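Long-range contact in putative nucleotidyltransferase (Sulfolobus solfataricus P2, PDB 2RFF), which is a putative nucleotidyltransferase that probably transfers a nucleoside monophosphate group from a nucleotide to an acceptor: residues 36-41 with 53-58. Numbering follows the deposited sequence.
Sequences VYIFGS and IDILFV
Asp54 and Phe39 bury the most surface in this contact, and their geometry is that of a CH-pi interaction: Asp54 CB sits 3.4 Å from the centroid of the Phe39 ring, only 6° off the ring normal. The ring is carried there by a chi1 of 70°, with CG between the backbone N and the carbonyl carbon. At its edge, Leu56 N lies near the ring plane and Phe39 CD1 is 3.8 Å from Leu56 CB. Leu56, next in buried area, is paired with Tyr37 through both backbone bonds, Tyr37 N to Leu56 O at 2.9 Å and Leu56 N to Tyr37 O at 2.8 Å, each nearly straight. The two strand segments run antiparallel, at 151°, in the central mixed sheet of the nucleotidyltransferase fold; Gly40, the N-cap of helix 41-44, and Ser41, its first residue, form the superfamily's Gly-Ser after the first of these strands. Asp54 and Asp52, their carboxylates close together, probably match its Asp-x-Asp pair, which binds metal ions in relatives; no metal is modelled at this contact. On the same face as Phe39, Leu56 CD2 lies beside Tyr37 CD1, while the Tyr37 hydroxyl is hydrogen-bonded to Glu35 OE1. The opposite face, covered by helix 6-29, is apolar and tight: Val36 CG1 and Ile55 CG2 approach to 3.4 Å, closer than usual for two carbons. Two waters also link the segments near Phe39 and Asp54: one donates to Phe39 O at 2.7 Å and accepts from Asp54 N, the other accepts from Ser41 N at 2.9 Å and reaches Asp54 OD2 weakly.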
loop_
_atom_site.group_PDB
_atom_site.type_symbol
_atom_site.label_atom_id
_atom_site.label_comp_id
_atom_site.label_asym_id
_atom_site.label_seq_id
_atom_site.Cartn_x
_atom_site.Cartn_y
_atom_site.Cartn_z
ATOM N N VAL A 36 -2.746 2.054 5.713
ATOM C CA VAL A 36 -2.175 1.728 4.412
ATOM C C VAL A 36 -3.270 1.070 3.595
ATOM O O VAL A 36 -4.003 0.208 4.096
ATOM C CB VAL A 36 -0.935 0.826 4.494
ATOM C CG1 VAL A 36 -0.391 0.364 3.095
ATOM C CG2 VAL A 36 0.158 1.511 5.266
ATOM N N TYR A 37 -3.342 1.457 2.335
ATOM C CA TYR A 37 -4.270 0.860 1.388
ATOM C C TYR A 37 -3.477 0.256 0.216
ATOM O O TYR A 37 -2.369 0.713 -0.131
ATOM C CB TYR A 37 -5.254 1.902 0.854
ATOM C CG TYR A 37 -6.180 2.494 1.877
ATOM C CD1 TYR A 37 -5.754 3.516 2.723
ATOM C CD2 TYR A 37 -7.496 2.026 2.016
ATOM C CE1 TYR A 37 -6.655 4.121 3.656
ATOM C CE2 TYR A 37 -8.370 2.604 2.948
ATOM C CZ TYR A 37 -7.902 3.615 3.795
ATOM O OH TYR A 37 -8.692 4.226 4.720
ATOM N N ILE A 38 -4.078 -0.772 -0.383
ATOM C CA ILE A 38 -3.685 -1.244 -1.698
ATOM C C ILE A 38 -4.643 -0.545 -2.685
ATOM O O ILE A 38 -5.865 -0.465 -2.442
ATOM C CB ILE A 38 -3.785 -2.771 -1.858
ATOM C CG1 ILE A 38 -3.003 -3.470 -0.752
ATOM C CG2 ILE A 38 -3.335 -3.182 -3.278
ATOM C CD1 ILE A 38 -1.561 -2.998 -0.571
ATOM N N PHE A 39 -4.098 0.077 -3.722
ATOM C CA PHE A 39 -4.881 0.655 -4.794
ATOM C C PHE A 39 -4.446 0.037 -6.108
ATOM O O PHE A 39 -3.649 -0.908 -6.125
ATOM C CB PHE A 39 -4.846 2.201 -4.775
ATOM C CG PHE A 39 -3.514 2.841 -5.150
ATOM C CD1 PHE A 39 -2.522 3.019 -4.210
ATOM C CD2 PHE A 39 -3.318 3.369 -6.414
ATOM C CE1 PHE A 39 -1.291 3.640 -4.557
ATOM C CE2 PHE A 39 -2.127 4.024 -6.757
ATOM C CZ PHE A 39 -1.110 4.153 -5.837
ATOM N N GLY A 40 -5.043 0.500 -7.192
ATOM C CA GLY A 40 -4.699 0.008 -8.508
ATOM C C GLY A 40 -5.288 -1.352 -8.815
ATOM O O GLY A 40 -6.209 -1.810 -8.155
ATOM N N SER A 41 -4.721 -2.019 -9.817
ATOM C CA SER A 41 -5.328 -3.256 -10.352
ATOM C C SER A 41 -5.408 -4.400 -9.376
ATOM O O SER A 41 -6.337 -5.205 -9.468
ATOM C CB SER A 41 -4.638 -3.710 -11.632
ATOM O OG SER A 41 -3.308 -4.028 -11.397
ATOM N N ILE A 53 2.288 -3.847 -7.507
ATOM C CA ILE A 53 1.312 -3.623 -6.421
ATOM C C ILE A 53 1.484 -2.137 -6.050
ATOM O O ILE A 53 2.603 -1.616 -5.937
ATOM C CB ILE A 53 1.415 -4.584 -5.224
ATOM C CG1 ILE A 53 0.224 -4.362 -4.287
ATOM C CG2 ILE A 53 2.700 -4.384 -4.429
ATOM C CD1 ILE A 53 0.025 -5.516 -3.312
ATOM N N ASP A 54 0.362 -1.446 -5.888
ATOM C CA ASP A 54 0.339 -0.019 -5.571
ATOM C C ASP A 54 -0.076 0.177 -4.126
ATOM O O ASP A 54 -1.151 -0.287 -3.720
ATOM C CB ASP A 54 -0.632 0.681 -6.505
ATOM C CG ASP A 54 -0.200 0.626 -7.937
ATOM O OD1 ASP A 54 0.996 0.796 -8.232
ATOM O OD2 ASP A 54 -1.046 0.412 -8.814
ATOM N N ILE A 55 0.771 0.887 -3.373
ATOM C CA ILE A 55 0.605 1.054 -1.944
ATOM C C ILE A 55 0.401 2.515 -1.613
ATOM O O ILE A 55 1.223 3.346 -1.972
ATOM C CB ILE A 55 1.835 0.525 -1.180
ATOM C CG1 ILE A 55 2.114 -0.952 -1.543
ATOM C CG2 ILE A 55 1.590 0.670 0.350
ATOM C CD1 ILE A 55 3.350 -1.471 -0.814
ATOM N N LEU A 56 -0.699 2.815 -0.924
ATOM C CA LEU A 56 -1.007 4.161 -0.430
ATOM C C LEU A 56 -0.685 4.202 1.060
ATOM O O LEU A 56 -1.324 3.499 1.841
ATOM C CB LEU A 56 -2.469 4.539 -0.677
ATOM C CG LEU A 56 -2.940 5.802 0.047
ATOM C CD1 LEU A 56 -2.094 6.999 -0.367
ATOM C CD2 LEU A 56 -4.430 6.002 -0.142
ATOM N N PHE A 57 0.293 5.024 1.436
ATOM C CA PHE A 57 0.642 5.222 2.842
ATOM C C PHE A 57 -0.101 6.482 3.311
ATOM O O PHE A 57 0.058 7.542 2.692
ATOM C CB PHE A 57 2.139 5.427 3.004
ATOM C CG PHE A 57 2.977 4.300 2.562
ATOM C CD1 PHE A 57 3.268 3.299 3.448
ATOM C CD2 PHE A 57 3.485 4.250 1.284
ATOM C CE1 PHE A 57 4.081 2.257 3.100
ATOM C CE2 PHE A 57 4.336 3.191 0.919
ATOM C CZ PHE A 57 4.608 2.199 1.812
ATOM N N VAL A 58 -0.793 6.376 4.431
ATOM C CA VAL A 58 -1.621 7.485 4.978
ATOM C C VAL A 58 -1.084 7.829 6.360
ATOM O O VAL A 58 -1.098 6.989 7.235
ATOM C CB VAL A 58 -3.147 7.212 5.047
ATOM C CG1 VAL A 58 -3.952 8.457 5.561
ATOM C CG2 VAL A 58 -3.620 6.794 3.686
HETATM O O HOH W 1 -2.056 -2.733 -7.212
HETATM O O HOH W 2 -2.941 -0.495 -11.463
#